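Local coordinates for xylanase and alpha-amylase inhibitor protein (Scadoxus multiflorus, PDB 3MU7) that inhibits xylanase and alpha-amylase and has the TIM-barrel fold of glycosyl hydrolase family 18, at residues L3-Y8 and K267-G272; L101-G106 and N115-G120; F217-D222 and T260-S265. One frame throughout, in Å; residues are numbered along the deposited sequence.

Contact 1 of 3, residues L3-Y8 and K267-G272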
ATOM      1  N   LEU A   3      -5.805  13.137  10.929  1.00 20.73           N
ATOM      2  CA  LEU A   3      -4.773  12.301  10.226  1.00 17.96           C
ATOM      3  C   LEU A   3      -5.156  10.894   9.792  1.00 16.00           C
ATOM      4  O   LEU A   3      -5.512  10.035  10.596  1.00 15.94           O
ATOM      5  CB  LEU A   3      -3.471  12.150  11.050  1.00 18.21           C
ATOM      6  CG  LEU A   3      -2.223  11.621  10.290  1.00 18.56           C
ATOM      7  CD1 LEU A   3      -1.565  12.736   9.487  1.00 19.86           C
ATOM      8  CD2 LEU A   3      -1.213  11.010  11.260  1.00 19.40           C
ATOM      9  N   ASP A   4      -5.085  10.692   8.462  1.00 13.57           N
ATOM     10  CA  ASP A   4      -5.325   9.402   7.831  1.00 11.82           C
ATOM     11  C   ASP A   4      -4.022   8.617   7.799  1.00 10.01           C
ATOM     12  O   ASP A   4      -2.979   9.112   7.365  1.00  9.78           O
ATOM     13  CB  ASP A   4      -5.881   9.552   6.413  1.00 12.26           C
ATOM     14  CG  ASP A   4      -7.313  10.057   6.392  1.00 14.08           C
ATOM     15  OD1 ASP A   4      -8.044   9.853   7.381  1.00 15.50           O
ATOM     16  OD2 ASP A   4      -7.712  10.649   5.369  1.00 17.84           O
ATOM     17  N   ILE A   5      -4.112   7.378   8.271  1.00  8.73           N
ATOM     18  CA  ILE A   5      -2.992   6.447   8.287  1.00  8.34           C
ATOM     19  C   ILE A   5      -3.347   5.210   7.472  1.00  7.45           C
ATOM     20  O   ILE A   5      -4.400   4.593   7.684  1.00  7.69           O
ATOM     21  CB  ILE A   5      -2.589   6.036   9.730  1.00  8.44           C
ATOM     22  CG1 ILE A   5      -2.302   7.276  10.585  1.00  8.77           C
ATOM     23  CG2 ILE A   5      -1.395   5.063   9.720  1.00  8.67           C
ATOM     24  CD1 ILE A   5      -1.899   6.973  12.004  1.00 10.50           C
ATOM     25  N   ALA A   6      -2.472   4.865   6.534  1.00  7.01           N
ATOM     26  CA  ALA A   6      -2.540   3.594   5.824  1.00  6.81           C
ATOM     27  C   ALA A   6      -1.534   2.647   6.471  1.00  6.87           C
ATOM     28  O   ALA A   6      -0.441   3.061   6.848  1.00  7.58           O
ATOM     29  CB  ALA A   6      -2.211   3.786   4.362  1.00  7.47           C
ATOM     30  N   VAL A   7      -1.882   1.376   6.597  1.00  6.54           N
ATOM     31  CA  VAL A   7      -0.955   0.421   7.184  1.00  6.37           C
ATOM     32  C   VAL A   7      -0.950  -0.876   6.386  1.00  6.15           C
ATOM     33  O   VAL A   7      -2.005  -1.335   5.933  1.00  6.88           O
ATOM     34  CB  VAL A   7      -1.280   0.174   8.694  1.00  6.42           C
ATOM     35  CG1 VAL A   7      -2.589  -0.582   8.880  1.00  6.91           C
ATOM     36  CG2 VAL A   7      -0.129  -0.538   9.400  1.00  7.26           C
ATOM     37  N   TYR A   8       0.230  -1.457   6.210  1.00  6.07           N
ATOM     38  CA  TYR A   8       0.330  -2.788   5.631  1.00  6.20           C
ATOM     39  C   TYR A   8       0.038  -3.847   6.680  1.00  6.51           C
ATOM     40  O   TYR A   8       0.492  -3.751   7.825  1.00  6.81           O
ATOM     41  CB  TYR A   8       1.705  -3.014   5.023  1.00  6.36           C
ATOM     42  CG  TYR A   8       1.851  -2.423   3.640  1.00  6.20           C
ATOM     43  CD1 TYR A   8       2.330  -1.125   3.459  1.00  6.42           C
ATOM     44  CD2 TYR A   8       1.497  -3.158   2.511  1.00  6.36           C
ATOM     45  CE1 TYR A   8       2.468  -0.582   2.184  1.00  6.28           C
ATOM     46  CE2 TYR A   8       1.636  -2.626   1.229  1.00  6.68           C
ATOM     47  CZ  TYR A   8       2.115  -1.335   1.079  1.00  6.09           C
ATOM     48  OH  TYR A   8       2.275  -0.779  -0.170  1.00  6.68           O
ATOM     49  N   LYS A 267       0.918   6.936  19.224  1.00 16.58           N
ATOM     50  CA  LYS A 267       1.704   8.127  19.561  1.00 17.26           C
ATOM     51  C   LYS A 267       1.503   9.268  18.565  1.00 17.38           C
ATOM     52  O   LYS A 267       1.407  10.434  18.961  1.00 17.89           O
ATOM     53  CB  LYS A 267       3.190   7.778  19.683  1.00 17.51           C
ATOM     54  CG  LYS A 267       3.503   6.848  20.844  1.00 18.79           C
ATOM     55  CD  LYS A 267       4.961   6.428  20.834  1.00 21.51           C
ATOM     56  CE  LYS A 267       5.222   5.325  21.840  1.00 23.04           C
ATOM     57  NZ  LYS A 267       6.612   4.806  21.717  1.00 24.79           N
ATOM     58  N   ILE A 268       1.440   8.932  17.277  1.00 17.10           N
ATOM     59  CA  ILE A 268       1.129   9.909  16.228  1.00 17.18           C
ATOM     60  C   ILE A 268      -0.230  10.568  16.485  1.00 17.24           C
ATOM     61  O   ILE A 268      -0.371  11.788  16.353  1.00 17.37           O
ATOM     62  CB  ILE A 268       1.142   9.255  14.804  1.00 16.96           C
ATOM     63  CG1 ILE A 268       2.573   8.902  14.372  1.00 17.12           C
ATOM     64  CG2 ILE A 268       0.475  10.162  13.770  1.00 17.59           C
ATOM     65  CD1 ILE A 268       3.481  10.103  14.042  1.00 17.87           C
ATOM     66  N   LEU A 269      -1.211   9.754  16.868  1.00 17.31           N
ATOM     67  CA  LEU A 269      -2.594  10.205  17.030  1.00 17.49           C
ATOM     68  C   LEU A 269      -2.921  10.762  18.419  1.00 18.55           C
ATOM     69  O   LEU A 269      -3.983  11.357  18.611  1.00 18.86           O
ATOM     70  CB  LEU A 269      -3.564   9.068  16.684  1.00 17.00           C
ATOM     71  CG  LEU A 269      -3.545   8.553  15.240  1.00 15.54           C
ATOM     72  CD1 LEU A 269      -4.374   7.290  15.119  1.00 15.55           C
ATOM     73  CD2 LEU A 269      -4.030   9.620  14.258  1.00 15.51           C
ATOM     74  N   GLY A 270      -2.018  10.564  19.376  1.00 19.47           N
ATOM     75  CA  GLY A 270      -2.219  11.051  20.742  1.00 21.03           C
ATOM     76  C   GLY A 270      -3.125  10.172  21.584  1.00 22.31           C
ATOM     77  O   GLY A 270      -3.702  10.632  22.572  1.00 22.65           O
ATOM     78  N   LYS A 271      -3.258   8.909  21.191  1.00 23.35           N
ATOM     79  CA  LYS A 271      -4.010   7.934  21.974  1.00 24.56           C
ATOM     80  C   LYS A 271      -3.112   7.358  23.063  1.00 25.41           C
ATOM     81  O   LYS A 271      -1.891   7.287  22.896  1.00 25.72           O
ATOM     82  CB  LYS A 271      -4.568   6.823  21.079  1.00 24.52           C
ATOM     83  CG  LYS A 271      -5.610   7.299  20.071  1.00 24.66           C
ATOM     84  CD  LYS A 271      -6.221   6.127  19.318  1.00 25.51           C
ATOM     85  CE  LYS A 271      -7.240   6.597  18.297  1.00 25.64           C
ATOM     86  NZ  LYS A 271      -7.879   5.447  17.591  1.00 25.19           N
ATOM     87  N   GLY A 272      -3.721   6.956  24.177  1.00 26.47           N
ATOM     88  CA  GLY A 272      -2.984   6.421  25.323  1.00 27.53           C
ATOM     89  C   GLY A 272      -2.129   5.217  24.973  1.00 28.27           C
ATOM     90  O   GLY A 272      -2.573   4.313  24.258  1.00 28.56           O
TER
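Leu3 and Ile5 meet Ile268 and Leu269 without a flat group on either side; the side chains that meet are all aliphatic. It illustrates how the outside of a TIM barrel is covered: the last helix (264-269) packs against the first strand (5-9), which itself pairs with strand 248-254. Ile5 and Leu269 carry the centre, reaching toward each other tip to tip. With CG1 beside the backbone N (chi1 -55°) and CD1 anti to CA, the side chain of Ile5 is fully extended, and its CD1 comes 4.0 Å from Leu269 CG. Both methyls of Leu269 stand nearly as close, so the fork receives the tip of the isoleucine. Leu3 crosses Ile268 obliquely through its CD2 branch, near Ile268 CG2, although the modelled separation is too short to be trusted. Leu3 also touches Phe239 and Phe248, and Ile5 touches Ile251 and Leu253, which extends the apolar layer. Without that fork, an alanine at Leu269 would probably leave Ile5 CD1 with the more distant Ile268 CG2 as its neighbour on the helix and open a gap beside Leu3 CB. The CD2 methyl of Leu269 rests 4.1 Å from Leu3 CB and 4.0 Å from Leu3 O.

Contact 2 of 3, residues L101-G106 and N115-G120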
ATOM      1  N   LEU A 101     -12.410  -7.621  -6.908  1.00  8.35           N
ATOM      2  CA  LEU A 101     -13.004  -6.291  -7.074  1.00  9.00           C
ATOM      3  C   LEU A 101     -14.474  -6.304  -7.461  1.00  9.58           C
ATOM      4  O   LEU A 101     -15.118  -5.255  -7.516  1.00 10.35           O
ATOM      5  CB  LEU A 101     -12.178  -5.467  -8.064  1.00  8.68           C
ATOM      6  CG  LEU A 101     -10.704  -5.271  -7.679  1.00  8.40           C
ATOM      7  CD1 LEU A 101      -9.926  -4.657  -8.827  1.00  9.57           C
ATOM      8  CD2 LEU A 101     -10.559  -4.419  -6.416  1.00  9.48           C
ATOM      9  N   LEU A 102     -14.986  -7.501  -7.720  1.00 10.47           N
ATOM     10  CA  LEU A 102     -16.388  -7.710  -8.052  1.00 11.63           C
ATOM     11  C   LEU A 102     -16.965  -8.757  -7.112  1.00 12.26           C
ATOM     12  O   LEU A 102     -16.223  -9.590  -6.597  1.00 11.93           O
ATOM     13  CB  LEU A 102     -16.520  -8.217  -9.488  1.00 11.45           C
ATOM     14  CG  LEU A 102     -16.186  -7.265 -10.634  1.00 12.71           C
ATOM     15  CD1 LEU A 102     -16.204  -8.047 -11.935  1.00 14.06           C
ATOM     16  CD2 LEU A 102     -17.166  -6.103 -10.693  1.00 14.16           C
ATOM     17  N   PRO A 103     -18.300  -8.735  -6.902  1.00 13.80           N
ATOM     18  CA  PRO A 103     -18.960  -9.846  -6.213  1.00 15.12           C
ATOM     19  C   PRO A 103     -18.772 -11.140  -7.006  1.00 15.96           C
ATOM     20  O   PRO A 103     -18.509 -11.080  -8.212  1.00 15.19           O
ATOM     21  CB  PRO A 103     -20.440  -9.435  -6.220  1.00 15.61           C
ATOM     22  CG  PRO A 103     -20.444  -7.977  -6.449  1.00 15.34           C
ATOM     23  CD  PRO A 103     -19.259  -7.693  -7.309  1.00 14.04           C
ATOM     24  N   PRO A 104     -18.907 -12.309  -6.350  1.00 17.07           N
ATOM     25  CA  PRO A 104     -18.736 -13.560  -7.090  1.00 18.06           C
ATOM     26  C   PRO A 104     -19.730 -13.691  -8.233  1.00 18.97           C
ATOM     27  O   PRO A 104     -20.865 -13.217  -8.132  1.00 18.89           O
ATOM     28  CB  PRO A 104     -19.012 -14.639  -6.035  1.00 18.29           C
ATOM     29  CG  PRO A 104     -19.791 -13.948  -4.979  1.00 18.66           C
ATOM     30  CD  PRO A 104     -19.237 -12.564  -4.937  1.00 17.31           C
ATOM     31  N   ALA A 105     -19.274 -14.311  -9.313  1.00 20.17           N
ATOM     32  CA  ALA A 105     -20.099 -14.603 -10.473  1.00 21.37           C
ATOM     33  C   ALA A 105     -19.733 -15.995 -10.978  1.00 22.36           C
ATOM     34  O   ALA A 105     -18.551 -16.308 -11.159  1.00 22.83           O
ATOM     35  CB  ALA A 105     -19.881 -13.560 -11.557  1.00 21.35           C
ATOM     36  N   GLY A 106     -20.749 -16.828 -11.189  1.00 23.34           N
ATOM     37  CA  GLY A 106     -20.540 -18.210 -11.616  1.00 24.30           C
ATOM     38  C   GLY A 106     -19.998 -19.074 -10.492  1.00 24.79           C
ATOM     39  O   GLY A 106     -20.361 -18.887  -9.326  1.00 25.14           O
ATOM     40  N   ASN A 115     -16.254 -14.230  -0.643  1.00 10.90           N
ATOM     41  CA  ASN A 115     -17.178 -13.269  -1.238  1.00 11.55           C
ATOM     42  C   ASN A 115     -16.945 -11.808  -0.854  1.00 11.13           C
ATOM     43  O   ASN A 115     -17.729 -10.936  -1.208  1.00 11.27           O
ATOM     44  CB  ASN A 115     -18.627 -13.687  -0.964  1.00 12.65           C
ATOM     45  CG  ASN A 115     -18.980 -15.002  -1.627  1.00 15.51           C
ATOM     46  OD1 ASN A 115     -18.288 -15.456  -2.541  1.00 18.51           O
ATOM     47  ND2 ASN A 115     -20.059 -15.622  -1.173  1.00 18.98           N
ATOM     48  N   ALA A 116     -15.857 -11.546  -0.134  1.00 10.41           N
ATOM     49  CA  ALA A 116     -15.442 -10.170   0.125  1.00  9.81           C
ATOM     50  C   ALA A 116     -15.140  -9.455  -1.187  1.00  9.05           C
ATOM     51  O   ALA A 116     -14.683 -10.078  -2.159  1.00  9.13           O
ATOM     52  CB  ALA A 116     -14.227 -10.149   1.017  1.00 10.19           C
ATOM     53  N   VAL A 117     -15.429  -8.161  -1.212  1.00  8.48           N
ATOM     54  CA  VAL A 117     -15.105  -7.307  -2.345  1.00  8.75           C
ATOM     55  C   VAL A 117     -14.215  -6.204  -1.805  1.00  8.41           C
ATOM     56  O   VAL A 117     -14.624  -5.421  -0.948  1.00  8.57           O
ATOM     57  CB  VAL A 117     -16.368  -6.714  -3.011  1.00  8.62           C
ATOM     58  CG1 VAL A 117     -15.980  -5.772  -4.144  1.00 10.02           C
ATOM     59  CG2 VAL A 117     -17.275  -7.829  -3.533  1.00 10.37           C
ATOM     60  N   LEU A 118     -12.987  -6.158  -2.301  1.00  7.84           N
ATOM     61  CA  LEU A 118     -11.991  -5.216  -1.808  1.00  7.70           C
ATOM     62  C   LEU A 118     -12.213  -3.812  -2.337  1.00  7.39           C
ATOM     63  O   LEU A 118     -12.921  -3.603  -3.328  1.00  8.39           O
ATOM     64  CB  LEU A 118     -10.585  -5.694  -2.163  1.00  8.00           C
ATOM     65  CG  LEU A 118     -10.171  -7.054  -1.615  1.00  7.99           C
ATOM     66  CD1 LEU A 118      -8.704  -7.266  -1.910  1.00  9.45           C
ATOM     67  CD2 LEU A 118     -10.433  -7.166  -0.120  1.00 10.32           C
ATOM     68  N   ASP A 119     -11.590  -2.848  -1.666  1.00  7.25           N
ATOM     69  CA  ASP A 119     -11.712  -1.449  -2.024  1.00  7.13           C
ATOM     70  C   ASP A 119     -10.683  -0.963  -3.029  1.00  7.04           C
ATOM     71  O   ASP A 119     -10.725   0.196  -3.428  1.00  7.61           O
ATOM     72  CB  ASP A 119     -11.683  -0.599  -0.766  1.00  7.70           C
ATOM     73  CG  ASP A 119     -12.817  -0.939   0.162  1.00  7.96           C
ATOM     74  OD1 ASP A 119     -13.976  -0.657  -0.211  1.00 10.09           O
ATOM     75  OD2 ASP A 119     -12.557  -1.521   1.231  1.00  8.13           O
ATOM     76  N   GLY A 120      -9.768  -1.833  -3.444  1.00  6.60           N
ATOM     77  CA  GLY A 120      -8.789  -1.442  -4.444  1.00  6.99           C
ATOM     78  C   GLY A 120      -7.545  -2.291  -4.445  1.00  6.33           C
ATOM     79  O   GLY A 120      -7.429  -3.271  -3.692  1.00  6.38           O
TER
HETATM   80  O   HOH W   1     -14.189  -3.194  -5.780  1.00 13.33           O
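In the beta-alpha-beta unit of strand 69-76, helix 86-101 and strand 120-125, the long return connection doubles back on itself, Leu101 to Pro104 lying beside Asn115 to Gly120. The two runs point in nearly opposite directions, 167° apart, yet they pair through side chains and one water, not as strands. Val117 is the central piece. Its CG1, anti to the backbone N (chi1 177°), lies 3.5 Å from Leu101 O, while CG2 reaches the next peptide, 3.6 Å from Pro103 N and 3.7 Å from Leu102 O. One valine fork thus spans two successive peptide groups. Nearer the barrel, Leu101 turns CD2 to the backbone opposite, 4.0 Å from Gly120 CA and equally near Leu118 O. At the other end the Pro104 ring and the Asn115 side chain cross at about a right angle, and Asn115 OD1 approaches Pro104 CG to 3.2 Å. A water is hydrogen-bonded to Leu101 O at 2.9 Å and to Leu118 O at 2.8 Å. Further partners hold the backbone: Arg111 bonds Leu102 O, and Gln64 bonds Val117 O. With carbonyls facing methyls and no direct polar bond between the runs, their association rests on shape and on a shared water. That water has more acceptors within reach than protons to give, so its two bridging bonds are probably not both kept all the time.

Contact 3 of 3, residues F217-D222 and T260-S265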
ATOM      1  N   PHE A 217       6.555   5.497   6.561  1.00  6.71           N
ATOM      2  CA  PHE A 217       7.584   5.374   7.590  1.00  6.88           C
ATOM      3  C   PHE A 217       7.578   3.985   8.220  1.00  6.98           C
ATOM      4  O   PHE A 217       6.528   3.350   8.300  1.00  7.35           O
ATOM      5  CB  PHE A 217       7.352   6.386   8.711  1.00  7.16           C
ATOM      6  CG  PHE A 217       7.611   7.800   8.314  1.00  7.59           C
ATOM      7  CD1 PHE A 217       6.563   8.682   8.133  1.00  8.14           C
ATOM      8  CD2 PHE A 217       8.910   8.261   8.128  1.00  8.12           C
ATOM      9  CE1 PHE A 217       6.803  10.014   7.758  1.00  9.02           C
ATOM     10  CE2 PHE A 217       9.157   9.589   7.754  1.00  9.46           C
ATOM     11  CZ  PHE A 217       8.100  10.459   7.573  1.00  9.20           C
ATOM     12  N   PRO A 218       8.741   3.522   8.720  1.00  7.05           N
ATOM     13  CA  PRO A 218       8.756   2.285   9.507  1.00  7.65           C
ATOM     14  C   PRO A 218       8.131   2.507  10.878  1.00  7.84           C
ATOM     15  O   PRO A 218       8.320   3.560  11.486  1.00  8.25           O
ATOM     16  CB  PRO A 218      10.251   1.971   9.666  1.00  8.00           C
ATOM     17  CG  PRO A 218      10.977   2.899   8.749  1.00  8.53           C
ATOM     18  CD  PRO A 218      10.092   4.084   8.543  1.00  7.45           C
ATOM     19  N   ALA A 219       7.406   1.511  11.376  1.00  7.52           N
ATOM     20  CA  ALA A 219       6.715   1.636  12.656  1.00  8.24           C
ATOM     21  C   ALA A 219       7.613   1.347  13.863  1.00  8.44           C
ATOM     22  O   ALA A 219       7.221   1.617  15.000  1.00  8.99           O
ATOM     23  CB  ALA A 219       5.470   0.753  12.680  1.00  8.74           C
ATOM     24  N   HIS A 220       8.808   0.819  13.614  1.00  8.80           N
ATOM     25  CA  HIS A 220       9.732   0.393  14.668  1.00  9.52           C
ATOM     26  C   HIS A 220      11.112   0.330  14.029  1.00 10.20           C
ATOM     27  O   HIS A 220      11.209   0.061  12.834  1.00  9.98           O
ATOM     28  CB  HIS A 220       9.319  -1.002  15.160  1.00  9.68           C
ATOM     29  CG  HIS A 220      10.071  -1.487  16.362  1.00 11.03           C
ATOM     30  ND1 HIS A 220      11.338  -2.024  16.284  1.00 11.88           N
ATOM     31  CD2 HIS A 220       9.711  -1.557  17.665  1.00 12.78           C
ATOM     32  CE1 HIS A 220      11.734  -2.384  17.493  1.00 12.36           C
ATOM     33  NE2 HIS A 220      10.766  -2.111  18.348  1.00 13.21           N
ATOM     34  N   PRO A 221      12.191   0.556  14.814  1.00 11.47           N
ATOM     35  CA  PRO A 221      13.545   0.442  14.248  1.00 12.31           C
ATOM     36  C   PRO A 221      13.856  -0.891  13.546  1.00 12.45           C
ATOM     37  O   PRO A 221      14.625  -0.916  12.579  1.00 13.46           O
ATOM     38  CB  PRO A 221      14.454   0.611  15.471  1.00 13.13           C
ATOM     39  CG  PRO A 221      13.678   1.417  16.419  1.00 13.40           C
ATOM     40  CD  PRO A 221      12.213   1.134  16.173  1.00 11.47           C
ATOM     41  N   ASP A 222      13.260  -1.980  14.026  1.00 11.78           N
ATOM     42  CA  ASP A 222      13.493  -3.305  13.459  1.00 12.19           C
ATOM     43  C   ASP A 222      12.688  -3.555  12.183  1.00 11.35           C
ATOM     44  O   ASP A 222      12.921  -4.547  11.507  1.00 11.55           O
ATOM     45  CB  ASP A 222      13.125  -4.398  14.471  1.00 12.99           C
ATOM     46  CG  ASP A 222      14.215  -4.666  15.505  1.00 15.26           C
ATOM     47  OD1 ASP A 222      15.426  -4.572  15.179  1.00 20.38           O
ATOM     48  OD2 ASP A 222      13.850  -5.046  16.643  1.00 20.85           O
ATOM     49  N   THR A 260       1.863  -2.706  16.210  1.00  9.60           N
ATOM     50  CA  THR A 260       1.265  -3.325  17.394  1.00 11.20           C
ATOM     51  C   THR A 260       2.248  -3.294  18.569  1.00 12.03           C
ATOM     52  O   THR A 260       1.847  -2.987  19.696  1.00 13.49           O
ATOM     53  CB  THR A 260       0.839  -4.775  17.102  1.00 10.70           C
ATOM     54  OG1 THR A 260      -0.106  -4.798  16.025  1.00 10.79           O
ATOM     55  CG2 THR A 260       0.208  -5.444  18.324  1.00 11.47           C
ATOM     56  N   VAL A 261       3.513  -3.606  18.283  1.00 13.10           N
ATOM     57  CA  VAL A 261       4.619  -3.613  19.255  1.00 14.27           C
ATOM     58  C   VAL A 261       4.950  -2.195  19.739  1.00 13.94           C
ATOM     59  O   VAL A 261       5.043  -1.924  20.944  1.00 14.53           O
ATOM     60  CB  VAL A 261       5.911  -4.243  18.616  1.00 14.40           C
ATOM     61  CG1 VAL A 261       7.124  -4.134  19.547  1.00 15.73           C
ATOM     62  CG2 VAL A 261       5.674  -5.691  18.188  1.00 15.88           C
ATOM     63  N   SER A 262       5.133  -1.286  18.790  1.00 13.04           N
ATOM     64  CA  SER A 262       5.702   0.024  19.078  1.00 12.48           C
ATOM     65  C   SER A 262       4.693   1.073  19.504  1.00 12.46           C
ATOM     66  O   SER A 262       5.068   2.068  20.114  1.00 12.52           O
ATOM     67  CB  SER A 262       6.419   0.532  17.839  1.00 12.68           C
ATOM     68  OG  SER A 262       5.462   0.909  16.863  1.00 11.18           O
ATOM     69  N   GLN A 263       3.442   0.884  19.184  1.00 11.96           N
ATOM     70  CA  GLN A 263       2.377   1.866  19.339  1.00 12.48           C
ATOM     71  C   GLN A 263       2.656   3.206  18.662  1.00 11.85           C
ATOM     72  O   GLN A 263       2.217   4.208  19.102  1.00 11.98           O
ATOM     73  CB  GLN A 263       2.003   2.040  20.832  1.00 13.37           C
ATOM     74  CG  GLN A 263       1.470   0.773  21.404  1.00 16.21           C
ATOM     75  CD  GLN A 263       0.809   0.986  22.742  1.00 19.31           C
ATOM     76  OE1 GLN A 263      -0.089   1.758  22.906  1.00 22.40           O
ATOM     77  NE2 GLN A 263       1.253   0.274  23.671  1.00 22.13           N
ATOM     78  N   PHE A 264       3.404   3.142  17.551  1.00 11.43           N
ATOM     79  CA  PHE A 264       3.754   4.319  16.754  1.00 11.11           C
ATOM     80  C   PHE A 264       2.522   5.129  16.362  1.00 11.25           C
ATOM     81  O   PHE A 264       2.475   6.344  16.589  1.00 11.65           O
ATOM     82  CB  PHE A 264       4.518   3.875  15.505  1.00 10.93           C
ATOM     83  CG  PHE A 264       5.218   4.992  14.769  1.00 10.13           C
ATOM     84  CD1 PHE A 264       6.588   5.162  14.894  1.00 11.02           C
ATOM     85  CD2 PHE A 264       4.520   5.837  13.914  1.00 10.92           C
ATOM     86  CE1 PHE A 264       7.247   6.164  14.199  1.00 11.62           C
ATOM     87  CE2 PHE A 264       5.173   6.844  13.220  1.00 11.34           C
ATOM     88  CZ  PHE A 264       6.538   7.006  13.369  1.00 11.51           C
ATOM     89  N   SER A 265       1.515   4.472  15.786  1.00 11.03           N
ATOM     90  CA  SER A 265       0.310   5.196  15.374  1.00 11.35           C
ATOM     91  C   SER A 265      -0.463   5.769  16.569  1.00 12.27           C
ATOM     92  O   SER A 265      -1.006   6.864  16.472  1.00 12.21           O
ATOM     93  CB  SER A 265      -0.605   4.355  14.481  1.00 10.31           C
ATOM     94  OG  SER A 265      -1.031   3.191  15.152  1.00 10.15           O
TER
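Pro218, closing strand 213-218, sets its carbonyl O over one face of the Phe264 ring, 3.9 Å from CE1. The ring is directed there by a first torsion that puts CG anti to the backbone N (chi1 -166°), and it packs also on Pro231 and Val234 of helix 231-242. Ala219 follows and supplies the direct polar link. Its carbonyl O accepts from Ser262 OG at 2.7 Å, with a C=O...donor angle of 143° and the hydroxyl tilted out of the carbonyl plane. The same oxygen is 3.6 Å from Phe264 CB, and the CB atoms of Ala219 and Phe264 are 4.3 Å apart. Ser262 OG has a second task, accepting from Phe264 N at 3.1 Å in an ST turn that spans Gln263, the residue of positive phi between two helices. One hydroxyl therefore braces the helix break and joins it to the strand end. His220 comes next: its CD2 meets Ser262 CB at the ring edge, 3.9 Å away, and Val261 CG1 lies 4.1 Å from the same CD2. Pro221 lays CD over one face of the imidazole. Asp222 N donates in the ring plane to His220 ND1 at 3.0 Å, almost straight at 171°, which fixes the ring's rotation and suggests that ND1 carries no proton. Trp258 also meets this ring. Taken together, the loop at the C-terminal end of strand 213-218 packs on the helical segment that follows the neighbouring parallel strand 248-254, an arrangement belonging to the beta-alpha architecture of the TIM barrel.

All three contacts belong to one barrel but serve different parts of it. Contact 1 joins the first strand to the last helix and so brackets almost the whole chain; contacts 2 and 3 fall in series within that span. Contacts 1 and 3 are neighbours, their centres 11 Å apart: both use helix 264-269, both reach the barrel sheet, and Ile5 CD1 of contact 1 packs on Ser265 CB of contact 3 at 3.8 Å. The final helix is thus held against strand 5-9 and the end of strand 213-218 together. Contact 2 stands apart, its centre 28 Å from contact 1 and 32 Å from contact 3, on the opposite side of the chain's centre from contact 3, where it organises a single helix-to-strand connection.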